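Local coordinates for protein lectin (Pleurotus ostreatus, PDB 6T0Q) that binds sugars of the galactose type, such as N-acetyl-D-galactosamine, and carries bound calcium ions, at residues A[33-38]-A[180-185]; A[70-75]-A[82-87]; A[112-117]-A[127-132]; A[133-136]-A[142-145]. All blocks are in the same frame, centred on the assembly; numbering follows the deposited sequence.

Interaction 1. Residues A[33-38]-A[180-185]; sequences SKWIWT and QNSVWG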
loop_
_atom_site.group_PDB
_atom_site.type_symbol
_atom_site.label_atom_id
_atom_site.label_comp_id
_atom_site.label_asym_id
_atom_site.label_seq_id
_atom_site.Cartn_x
_atom_site.Cartn_y
_atom_site.Cartn_z
ATOM N N SER A 33 8.310 21.586 -33.192
ATOM C CA SER A 33 9.602 20.970 -32.944
ATOM C C SER A 33 10.489 21.034 -34.184
ATOM O O SER A 33 10.013 21.220 -35.308
ATOM C CB SER A 33 9.414 19.514 -32.494
ATOM O OG SER A 33 10.666 18.932 -32.167
ATOM N N LYS A 34 11.797 20.862 -33.967
ATOM C CA LYS A 34 12.783 20.847 -35.041
ATOM C C LYS A 34 13.561 19.534 -35.054
ATOM O O LYS A 34 13.809 18.923 -34.010
ATOM C CB LYS A 34 13.797 22.008 -34.910
ATOM C CG LYS A 34 13.195 23.390 -34.587
ATOM C CD LYS A 34 12.304 23.881 -35.712
ATOM C CE LYS A 34 11.719 25.270 -35.406
ATOM N NZ LYS A 34 10.621 25.609 -36.363
ATOM N N TRP A 35 13.944 19.113 -36.256
ATOM C CA TRP A 35 14.921 18.044 -36.429
ATOM C C TRP A 35 16.315 18.578 -36.118
ATOM O O TRP A 35 16.680 19.665 -36.576
ATOM C CB TRP A 35 14.883 17.532 -37.873
ATOM C CG TRP A 35 13.607 16.843 -38.232
ATOM C CD1 TRP A 35 12.533 17.376 -38.895
ATOM C CD2 TRP A 35 13.275 15.480 -37.952
ATOM N NE1 TRP A 35 11.546 16.419 -39.033
ATOM C CE2 TRP A 35 11.980 15.249 -38.460
ATOM C CE3 TRP A 35 13.948 14.432 -37.308
ATOM C CZ2 TRP A 35 11.342 14.010 -38.347
ATOM C CZ3 TRP A 35 13.310 13.198 -37.195
ATOM C CH2 TRP A 35 12.024 13.002 -37.712
ATOM N N ILE A 36 17.112 17.821 -35.360
ATOM C CA ILE A 36 18.483 18.253 -35.115
ATOM C C ILE A 36 19.457 17.124 -35.410
ATOM O O ILE A 36 19.132 15.933 -35.307
ATOM C CB ILE A 36 18.705 18.779 -33.683
ATOM C CG1 ILE A 36 18.401 17.694 -32.644
ATOM C CG2 ILE A 36 17.893 20.051 -33.456
ATOM C CD1 ILE A 36 18.640 18.166 -31.194
ATOM N N TRP A 37 20.662 17.524 -35.796
ATOM C CA TRP A 37 21.803 16.627 -35.898
ATOM C C TRP A 37 23.036 17.470 -35.577
ATOM O O TRP A 37 22.931 18.507 -34.910
ATOM C CB TRP A 37 21.813 15.940 -37.282
ATOM C CG TRP A 37 22.708 14.740 -37.335
ATOM C CD1 TRP A 37 23.897 14.631 -38.001
ATOM C CD2 TRP A 37 22.508 13.485 -36.661
ATOM N NE1 TRP A 37 24.439 13.385 -37.798
ATOM C CE2 TRP A 37 23.607 12.663 -36.980
ATOM C CE3 TRP A 37 21.498 12.976 -35.830
ATOM C CZ2 TRP A 37 23.731 11.352 -36.497
ATOM C CZ3 TRP A 37 21.618 11.667 -35.352
ATOM C CH2 TRP A 37 22.731 10.873 -35.689
ATOM N N THR A 38 24.205 17.038 -36.055
ATOM C CA THR A 38 25.468 17.674 -35.689
ATOM C C THR A 38 25.883 18.792 -36.633
ATOM O O THR A 38 26.657 19.666 -36.233
ATOM C CB THR A 38 26.604 16.647 -35.671
ATOM O OG1 THR A 38 26.724 16.046 -36.965
ATOM C CG2 THR A 38 26.360 15.572 -34.605
ATOM N N GLN A 180 6.990 21.042 -40.598
ATOM C CA GLN A 180 6.304 21.168 -41.875
ATOM C C GLN A 180 7.240 21.487 -43.036
ATOM O O GLN A 180 6.761 21.665 -44.158
ATOM C CB GLN A 180 5.220 22.249 -41.776
ATOM C CG GLN A 180 5.745 23.698 -41.820
ATOM C CD GLN A 180 6.824 24.021 -40.768
ATOM O OE1 GLN A 180 6.690 23.705 -39.570
ATOM N NE2 GLN A 180 7.898 24.664 -41.221
ATOM N N ASN A 181 8.554 21.577 -42.803
ATOM C CA ASN A 181 9.516 21.847 -43.881
ATOM C C ASN A 181 10.791 21.051 -43.599
ATOM O O ASN A 181 11.721 21.568 -42.978
ATOM C CB ASN A 181 9.811 23.345 -44.004
ATOM C CG ASN A 181 10.713 23.666 -45.197
ATOM O OD1 ASN A 181 10.789 22.898 -46.150
ATOM N ND2 ASN A 181 11.398 24.799 -45.144
ATOM N N SER A 182 10.849 19.810 -44.086
ATOM C CA SER A 182 12.037 18.985 -43.894
ATOM C C SER A 182 12.029 17.863 -44.922
ATOM O O SER A 182 11.018 17.609 -45.576
ATOM C CB SER A 182 12.080 18.402 -42.481
ATOM O OG SER A 182 11.199 17.289 -42.417
ATOM N N VAL A 183 13.163 17.169 -45.047
ATOM C CA VAL A 183 13.178 16.033 -45.962
ATOM C C VAL A 183 12.269 14.918 -45.468
ATOM O O VAL A 183 11.848 14.069 -46.259
ATOM C CB VAL A 183 14.602 15.488 -46.171
ATOM C CG1 VAL A 183 15.476 16.519 -46.930
ATOM C CG2 VAL A 183 15.221 15.082 -44.845
ATOM N N TRP A 184 11.958 14.898 -44.176
ATOM C CA TRP A 184 11.198 13.795 -43.606
ATOM C C TRP A 184 9.689 13.969 -43.715
ATOM O O TRP A 184 8.969 12.967 -43.697
ATOM C CB TRP A 184 11.592 13.598 -42.136
ATOM C CG TRP A 184 13.041 13.228 -42.006
ATOM C CD1 TRP A 184 13.605 11.996 -42.261
ATOM C CD2 TRP A 184 14.122 14.096 -41.630
ATOM N NE1 TRP A 184 14.963 12.052 -42.051
ATOM C CE2 TRP A 184 15.306 13.321 -41.655
ATOM C CE3 TRP A 184 14.203 15.441 -41.247
ATOM C CZ2 TRP A 184 16.552 13.855 -41.336
ATOM C CZ3 TRP A 184 15.448 15.973 -40.934
ATOM C CH2 TRP A 184 16.608 15.176 -40.979
ATOM N N GLY A 185 9.186 15.195 -43.820
ATOM C CA GLY A 185 7.759 15.407 -43.741
ATOM C C GLY A 185 7.281 15.239 -42.306
ATOM O O GLY A 185 8.045 14.839 -41.426
HETATM O O HOH W 1 9.288 16.993 -40.499
#
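Trp35 CA and Ser182 CA, 8.1 Å apart, are the nearest pair of CA atoms across the segments: an extended strand, 34-37, faces the irregular loop 180-185, and side chains bridge the gap. Trp35 and Trp184 both direct their CB toward the other segment. In each, CG lies opposite the carbonyl carbon (chi1 -67° and -62°), which swings the indoles against one another. Their planes are inclined by 35°, too oblique for a stack. Trp184 CE3 sits over one face of the Trp35 indole, 3.4 Å from Trp35 CG, while Trp184 CB packs 3.8 Å from Trp35 CZ2. Val183 CG2 closes the far face of Trp184.

Trp35 NE1 donates to a water lying in the plane of the indole, at 2.8 Å. That water also bonds to Ser182 OG at 2.7 Å, linking strand and loop, with Gly185 O a further acceptor within reach. Ser182 OG in turn accepts from Trp184 N at 3.1 Å, forming an ST turn at the base of the tryptophan.

Trp184 NE1 bonds to Asp77 OD2, so this indole belongs to the second shell of a calcium site, and Phe95 meets it edge-to-face. Strand 34-37 pairs antiparallel with strand 174-178, and Ile36 bonds to Ile127, which ties strand 34-37 to the start of strand 126-135.

Interaction 2. Residues A[70-75]-A[82-87]; sequences ATIVVA and FYVNGV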
loop_
_atom_site.group_PDB
_atom_site.type_symbol
_atom_site.label_atom_id
_atom_site.label_comp_id
_atom_site.label_asym_id
_atom_site.label_seq_id
_atom_site.Cartn_x
_atom_site.Cartn_y
_atom_site.Cartn_z
ATOM N N ALA A 70 5.996 14.475 -17.659
ATOM C CA ALA A 70 6.046 14.900 -19.053
ATOM C C ALA A 70 5.455 13.839 -19.960
ATOM O O ALA A 70 5.637 12.640 -19.728
ATOM C CB ALA A 70 7.478 15.179 -19.534
ATOM N N THR A 71 4.762 14.302 -21.001
ATOM C CA THR A 71 4.385 13.489 -22.147
ATOM C C THR A 71 5.386 13.774 -23.260
ATOM O O THR A 71 5.585 14.936 -23.626
ATOM C CB THR A 71 2.966 13.825 -22.601
ATOM O OG1 THR A 71 2.044 13.534 -21.543
ATOM C CG2 THR A 71 2.599 13.032 -23.843
ATOM N N ILE A 72 6.026 12.732 -23.781
ATOM C CA ILE A 72 7.091 12.896 -24.769
ATOM C C ILE A 72 6.686 12.209 -26.065
ATOM O O ILE A 72 6.148 11.096 -26.041
ATOM C CB ILE A 72 8.424 12.325 -24.237
ATOM C CG1 ILE A 72 8.881 13.122 -23.004
ATOM C CG2 ILE A 72 9.512 12.315 -25.333
ATOM C CD1 ILE A 72 9.907 12.393 -22.142
ATOM N N VAL A 73 6.937 12.869 -27.198
ATOM C CA VAL A 73 6.855 12.226 -28.508
ATOM C C VAL A 73 8.190 12.435 -29.203
ATOM O O VAL A 73 8.675 13.571 -29.278
ATOM C CB VAL A 73 5.703 12.777 -29.372
ATOM C CG1 VAL A 73 5.741 12.124 -30.770
ATOM C CG2 VAL A 73 4.338 12.513 -28.698
ATOM N N VAL A 74 8.785 11.351 -29.709
ATOM C CA VAL A 74 10.125 11.417 -30.291
ATOM C C VAL A 74 10.141 10.637 -31.603
ATOM O O VAL A 74 9.475 9.603 -31.736
ATOM C CB VAL A 74 11.199 10.904 -29.300
ATOM C CG1 VAL A 74 10.883 9.482 -28.821
ATOM C CG2 VAL A 74 12.594 10.974 -29.928
ATOM N N ALA A 75 10.875 11.158 -32.586
ATOM C CA ALA A 75 11.044 10.506 -33.877
ATOM C C ALA A 75 12.506 10.612 -34.279
ATOM O O ALA A 75 13.224 11.508 -33.827
ATOM C CB ALA A 75 10.157 11.143 -34.954
ATOM N N PHE A 82 16.327 7.399 -25.579
ATOM C CA PHE A 82 15.900 8.597 -24.865
ATOM C C PHE A 82 16.162 8.430 -23.371
ATOM O O PHE A 82 15.729 7.436 -22.773
ATOM C CB PHE A 82 14.407 8.853 -25.107
ATOM C CG PHE A 82 13.985 10.282 -24.900
ATOM C CD1 PHE A 82 13.904 10.825 -23.625
ATOM C CD2 PHE A 82 13.636 11.079 -25.989
ATOM C CE1 PHE A 82 13.502 12.153 -23.441
ATOM C CE2 PHE A 82 13.236 12.401 -25.814
ATOM C CZ PHE A 82 13.171 12.941 -24.546
ATOM N N TYR A 83 16.843 9.411 -22.772
ATOM C CA TYR A 83 17.185 9.395 -21.352
ATOM C C TYR A 83 16.604 10.615 -20.647
ATOM O O TYR A 83 16.583 11.716 -21.207
ATOM C CB TYR A 83 18.693 9.403 -21.134
ATOM C CG TYR A 83 19.449 8.249 -21.748
ATOM C CD1 TYR A 83 19.931 8.325 -23.049
ATOM C CD2 TYR A 83 19.721 7.105 -21.010
ATOM C CE1 TYR A 83 20.643 7.286 -23.610
ATOM C CE2 TYR A 83 20.441 6.055 -21.563
ATOM C CZ TYR A 83 20.899 6.158 -22.860
ATOM O OH TYR A 83 21.605 5.130 -23.423
ATOM N N VAL A 84 16.175 10.432 -19.398
ATOM C CA VAL A 84 15.717 11.549 -18.579
ATOM C C VAL A 84 16.416 11.474 -17.229
ATOM O O VAL A 84 16.259 10.488 -16.496
ATOM C CB VAL A 84 14.190 11.559 -18.412
ATOM C CG1 VAL A 84 13.774 12.730 -17.519
ATOM C CG2 VAL A 84 13.509 11.677 -19.798
ATOM N N ASN A 85 17.198 12.508 -16.910
ATOM C CA ASN A 85 17.962 12.569 -15.664
ATOM C C ASN A 85 18.798 11.309 -15.474
ATOM O O ASN A 85 18.887 10.755 -14.378
ATOM C CB ASN A 85 17.035 12.809 -14.472
ATOM C CG ASN A 85 16.368 14.159 -14.540
ATOM O OD1 ASN A 85 17.020 15.154 -14.871
ATOM N ND2 ASN A 85 15.062 14.207 -14.268
ATOM N N GLY A 86 19.396 10.835 -16.569
ATOM C CA GLY A 86 20.292 9.702 -16.543
ATOM C C GLY A 86 19.631 8.347 -16.643
ATOM O O GLY A 86 20.339 7.336 -16.680
ATOM N N VAL A 87 18.304 8.286 -16.692
ATOM C CA VAL A 87 17.570 7.025 -16.736
ATOM C C VAL A 87 17.085 6.792 -18.158
ATOM O O VAL A 87 16.441 7.670 -18.749
ATOM C CB VAL A 87 16.388 7.043 -15.751
ATOM C CG1 VAL A 87 15.594 5.735 -15.834
ATOM C CG2 VAL A 87 16.882 7.300 -14.322
#
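Phe82 reaches across the interior of a beta-sandwich to Ile72 and Val74, joining strand 79-84 of one sheet to strand 67-76 of the other. The two strands run nearly antiparallel, at 152°, with their axes 10.6 Å apart, a spacing bridged by side chains.

The CB of Phe82 points at the opposite sheet, and with CG anti to the backbone N (chi1 -157°) the ring continues in that direction. Just beyond CG, Phe82 CD2 passes the flank of Val74, whose CG2 lies 4.1 Å away at the ring edge, near its plane; these two side chains slide past each other in opposite senses. Next, Phe82 CE2 comes within 3.8 Å of Ile72 CG2, which approaches obliquely. At the tip, Phe82 CZ faces both branches of Ile72, CG2 and CD1. On the other side of the ring, Phe82 CE1 packs 3.8 Å from Ile72 CD1, and Val84 CG2 lies in the ring plane at this edge.

Phe112 and Ile114 of strand 109-118 and Leu101 of strand 98-104 also pack on the ring. Val84, first residue of a type I' turn ending at Val87, makes a looser contact: its CG2 lies 4.4 Å from Ile72 CD1.

Interaction 3. Residues A[112-117]-A[127-132]; sequences FAIAGQ and IMASIL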
loop_
_atom_site.group_PDB
_atom_site.type_symbol
_atom_site.label_atom_id
_atom_site.label_comp_id
_atom_site.label_asym_id
_atom_site.label_seq_id
_atom_site.Cartn_x
_atom_site.Cartn_y
_atom_site.Cartn_z
ATOM N N PHE A 112 17.447 16.192 -20.293
ATOM C CA PHE A 112 17.003 15.290 -21.346
ATOM C C PHE A 112 18.194 14.961 -22.237
ATOM O O PHE A 112 18.964 15.854 -22.607
ATOM C CB PHE A 112 15.860 15.918 -22.144
ATOM C CG PHE A 112 14.654 16.226 -21.297
ATOM C CD1 PHE A 112 14.557 17.432 -20.610
ATOM C CD2 PHE A 112 13.648 15.284 -21.139
ATOM C CE1 PHE A 112 13.466 17.706 -19.799
ATOM C CE2 PHE A 112 12.549 15.554 -20.328
ATOM C CZ PHE A 112 12.460 16.762 -19.661
ATOM N N ALA A 113 18.366 13.679 -22.547
ATOM C CA ALA A 113 19.494 13.260 -23.367
ATOM C C ALA A 113 19.014 12.220 -24.363
ATOM O O ALA A 113 18.209 11.349 -24.023
ATOM C CB ALA A 113 20.643 12.695 -22.523
ATOM N N ILE A 114 19.499 12.328 -25.596
ATOM C CA ILE A 114 19.108 11.419 -26.668
ATOM C C ILE A 114 20.366 10.990 -27.401
ATOM O O ILE A 114 21.176 11.836 -27.793
ATOM C CB ILE A 114 18.123 12.067 -27.659
ATOM C CG1 ILE A 114 16.915 12.666 -26.937
ATOM C CG2 ILE A 114 17.657 11.025 -28.704
ATOM C CD1 ILE A 114 15.990 13.452 -27.862
ATOM N N ALA A 115 20.532 9.689 -27.578
ATOM C CA ALA A 115 21.560 9.151 -28.461
ATOM C C ALA A 115 20.868 8.859 -29.785
ATOM O O ALA A 115 19.978 8.006 -29.843
ATOM C CB ALA A 115 22.194 7.893 -27.867
ATOM N N GLY A 116 21.233 9.603 -30.826
ATOM C CA GLY A 116 20.665 9.416 -32.151
ATOM C C GLY A 116 21.608 8.589 -33.008
ATOM O O GLY A 116 22.822 8.661 -32.856
ATOM N N GLN A 117 21.045 7.788 -33.906
ATOM C CA GLN A 117 21.866 6.859 -34.671
ATOM C C GLN A 117 21.470 6.903 -36.138
ATOM O O GLN A 117 20.301 6.689 -36.481
ATOM C CB GLN A 117 21.736 5.433 -34.121
ATOM C CG GLN A 117 22.695 4.458 -34.765
ATOM C CD GLN A 117 22.674 3.075 -34.116
ATOM O OE1 GLN A 117 21.704 2.688 -33.452
ATOM N NE2 GLN A 117 23.754 2.322 -34.312
ATOM N N ILE A 127 17.043 13.811 -35.228
ATOM C CA ILE A 127 16.120 13.445 -34.165
ATOM C C ILE A 127 15.187 14.623 -33.938
ATOM O O ILE A 127 15.559 15.787 -34.126
ATOM C CB ILE A 127 16.828 13.045 -32.842
ATOM C CG1 ILE A 127 17.657 14.196 -32.310
ATOM C CG2 ILE A 127 17.685 11.768 -33.024
ATOM C CD1 ILE A 127 18.041 14.041 -30.851
ATOM N N MET A 128 13.966 14.310 -33.526
ATOM C CA MET A 128 12.954 15.314 -33.250
ATOM C C MET A 128 12.163 14.863 -32.035
ATOM O O MET A 128 11.806 13.689 -31.932
ATOM C CB MET A 128 12.008 15.507 -34.446
ATOM C CG MET A 128 10.708 16.247 -34.085
ATOM S SD MET A 128 9.553 16.415 -35.471
ATOM C CE MET A 128 10.252 17.834 -36.286
ATOM N N ALA A 129 11.907 15.786 -31.108
ATOM C CA ALA A 129 11.103 15.450 -29.945
ATOM C C ALA A 129 10.330 16.675 -29.482
ATOM O O ALA A 129 10.769 17.810 -29.673
ATOM C CB ALA A 129 11.962 14.908 -28.795
ATOM N N SER A 130 9.148 16.425 -28.917
ATOM C CA SER A 130 8.419 17.373 -28.088
ATOM C C SER A 130 8.304 16.803 -26.688
ATOM O O SER A 130 8.016 15.614 -26.513
ATOM C CB SER A 130 6.993 17.668 -28.604
ATOM O OG SER A 130 7.017 18.642 -29.631
ATOM N N ILE A 131 8.482 17.669 -25.705
ATOM C CA ILE A 131 8.407 17.316 -24.293
ATOM C C ILE A 131 7.348 18.227 -23.690
ATOM O O ILE A 131 7.600 19.417 -23.468
ATOM C CB ILE A 131 9.762 17.493 -23.599
ATOM C CG1 ILE A 131 10.842 16.716 -24.359
ATOM C CG2 ILE A 131 9.679 17.092 -22.123
ATOM C CD1 ILE A 131 12.251 17.225 -24.065
ATOM N N LEU A 132 6.156 17.696 -23.445
ATOM C CA LEU A 132 5.086 18.480 -22.843
ATOM C C LEU A 132 5.149 18.274 -21.332
ATOM O O LEU A 132 4.781 17.206 -20.828
ATOM C CB LEU A 132 3.724 18.084 -23.404
ATOM C CG LEU A 132 2.503 18.769 -22.775
ATOM C CD1 LEU A 132 2.582 20.282 -22.927
ATOM C CD2 LEU A 132 1.226 18.233 -23.410
#
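The facing sheets of the beta-sandwich meet here through Phe112, Ile114 and Gly116 on strand 109-118 and Ile127, Ala129 and Ile131 on strand 126-135. The strands run at 148° to each other and are not evenly spaced: Gly116 CA lies only 6.4 Å from Ile127 CA, whereas the Phe112 end stands further apart and larger side chains occupy the interval.

At that wider end Ile131 covers one face of the Phe112 ring. Its CD1 makes a CH-pi contact 17° off the ring normal, displaced toward the CG and CD2 side, while the other branch, CG2, reaches 3.7 Å from Phe112 CE2. Both branches lie over the same face, CG2 toward the CE2-CZ rim. In the middle, Ile114 and Ile127 meet tip to tip, with Ile114 CD1 3.7 Å from Ile127 CD1; Ala129 CB lies beside this pair, 4.4 Å from Ile114 CD1. Ile127 carries its CG1 between the backbone N and the carbonyl carbon (chi1 61°), which sends CD1 to Ile114 and leaves CG2 against Gly116, 3.9 Å from Gly116 CA.

Phe55 of strand 51-60 and Phe82 of strand 79-84 extend the same interior. Every contact in this interface is between carbon atoms and all six residues are buried, so the sheets are held together here by hydrophobic packing and close fit, with the absence of a side chain at Gly116 permitting the narrow end.

Interaction 4. Residues A[133-136]-A[142-145]; sequences VHFS and TFVT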
loop_
_atom_site.group_PDB
_atom_site.type_symbol
_atom_site.label_atom_id
_atom_site.label_comp_id
_atom_site.label_asym_id
_atom_site.label_seq_id
_atom_site.Cartn_x
_atom_site.Cartn_y
_atom_site.Cartn_z
ATOM N N VAL A 133 5.617 19.296 -20.617
ATOM C CA VAL A 133 5.826 19.226 -19.172
ATOM C C VAL A 133 4.567 19.713 -18.469
ATOM O O VAL A 133 4.046 20.782 -18.790
ATOM C CB VAL A 133 7.042 20.074 -18.753
ATOM C CG1 VAL A 133 7.127 20.183 -17.223
ATOM C CG2 VAL A 133 8.334 19.502 -19.328
ATOM N N HIS A 134 4.089 18.943 -17.498
ATOM C CA HIS A 134 2.976 19.354 -16.651
ATOM C C HIS A 134 3.516 19.823 -15.309
ATOM O O HIS A 134 4.376 19.159 -14.720
ATOM C CB HIS A 134 1.991 18.206 -16.475
ATOM C CG HIS A 134 1.480 17.681 -17.776
ATOM N ND1 HIS A 134 0.481 18.311 -18.487
ATOM C CD2 HIS A 134 1.872 16.626 -18.528
ATOM C CE1 HIS A 134 0.258 17.648 -19.606
ATOM N NE2 HIS A 134 1.089 16.621 -19.656
ATOM N N PHE A 135 3.026 20.972 -14.845
ATOM C CA PHE A 135 3.511 21.614 -13.631
ATOM C C PHE A 135 2.543 21.391 -12.467
ATOM O O PHE A 135 1.390 20.992 -12.647
ATOM C CB PHE A 135 3.722 23.110 -13.875
ATOM C CG PHE A 135 4.741 23.408 -14.943
ATOM C CD1 PHE A 135 6.098 23.253 -14.689
ATOM C CD2 PHE A 135 4.346 23.845 -16.198
ATOM C CE1 PHE A 135 7.040 23.521 -15.663
ATOM C CE2 PHE A 135 5.289 24.123 -17.183
ATOM C CZ PHE A 135 6.631 23.956 -16.917
ATOM N N SER A 136 3.032 21.667 -11.254
ATOM C CA SER A 136 2.266 21.388 -10.041
ATOM C C SER A 136 0.969 22.190 -9.952
ATOM O O SER A 136 0.046 21.767 -9.249
ATOM C CB SER A 136 3.128 21.668 -8.808
ATOM O OG SER A 136 3.704 22.959 -8.886
ATOM N N THR A 142 5.350 23.125 -23.584
ATOM C CA THR A 142 6.039 22.215 -24.502
ATOM C C THR A 142 7.459 22.710 -24.746
ATOM O O THR A 142 7.673 23.905 -24.973
ATOM C CB THR A 142 5.304 22.097 -25.840
ATOM O OG1 THR A 142 3.935 21.761 -25.598
ATOM C CG2 THR A 142 5.929 20.979 -26.724
ATOM N N PHE A 143 8.419 21.791 -24.689
ATOM C CA PHE A 143 9.811 22.068 -25.020
ATOM C C PHE A 143 10.210 21.146 -26.166
ATOM O O PHE A 143 9.718 20.022 -26.255
ATOM C CB PHE A 143 10.714 21.861 -23.795
ATOM C CG PHE A 143 10.331 22.733 -22.616
ATOM C CD1 PHE A 143 9.364 22.320 -21.713
ATOM C CD2 PHE A 143 10.924 23.975 -22.435
ATOM C CE1 PHE A 143 9.005 23.128 -20.636
ATOM C CE2 PHE A 143 10.580 24.784 -21.359
ATOM C CZ PHE A 143 9.618 24.362 -20.463
ATOM N N VAL A 144 11.081 21.629 -27.060
ATOM C CA VAL A 144 11.386 20.907 -28.291
ATOM C C VAL A 144 12.891 20.749 -28.458
ATOM O O VAL A 144 13.690 21.474 -27.867
ATOM C CB VAL A 144 10.799 21.608 -29.538
ATOM C CG1 VAL A 144 9.278 21.699 -29.436
ATOM C CG2 VAL A 144 11.417 23.010 -29.709
ATOM N N THR A 145 13.270 19.779 -29.287
ATOM C CA THR A 145 14.617 19.752 -29.843
ATOM C C THR A 145 14.811 20.961 -30.757
ATOM O O THR A 145 13.952 21.256 -31.595
ATOM C CB THR A 145 14.834 18.461 -30.638
ATOM O OG1 THR A 145 13.672 18.207 -31.436
ATOM C CG2 THR A 145 15.067 17.275 -29.704
#
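Val133 and Phe143 form the first shell, side chains of neighbouring strands in the hairpin made by 126-135 and 140-144. They cross at an angle, and Val133 CG2 touches one side of the phenyl ring, 3.8 Å from Phe143 CD1 and 3.9 Å from Phe143 CE1. The approach is oblique to the ring. Phe135 adds a looser contact: its CZ lies near the plane of the Phe143 ring, at the edge, 4.5 Å from Phe143 CE1.

Within strand 126-135, Val133 and Phe135 lie against each other. Val133 CG1 sits over one face of the Phe135 ring, 3.6 Å above the plane, so one methyl of the valine serves Phe135 and the other Phe143. This division follows from Val133 placing CG1 anti to the backbone N and CG2 opposite the carbonyl carbon (chi1 171°).

Further out, Val133 bonds through its backbone to Glu141, keeping the hairpin in register, while His134 bonds to strand 67-76 on the other side. Lys65 makes a cation-pi contact with Phe135, and Pro62 also packs on that residue. Beyond Phe143, Thr145 OG1 bonds to Lys34 O and Ala129 N, holding the strand's end to its neighbours.

Across the two segments the contact is wholly apolar. Backbone bonds pair the strands, while the valine and the phenylalanines bury carbon surface along one face of the hairpin, with Phe143 still partly open to solvent.

In the fold
Interactions 2, 3 and 4 follow one another along the chain, all within the segment bracketed by interaction 1. Interactions 2 and 3 are the closest pair, with centres about 7 Å apart: both cross between the two sheets of the sandwich, on strands that are neighbours in each. Interaction 4 shares strand 126-135 with interaction 3, about 13 Å between centres, and acts within one sheet, tying on its outermost strand 140-144. Interaction 1 lies at one end, about 12 Å from interaction 3, where strand 34-37 bonds to strand 126-135 and Trp184 approaches a calcium site. Strand 126-135 thus extends from the sandwich interior toward the calcium site, consistent with a carbohydrate-binding module of beta-sandwich fold.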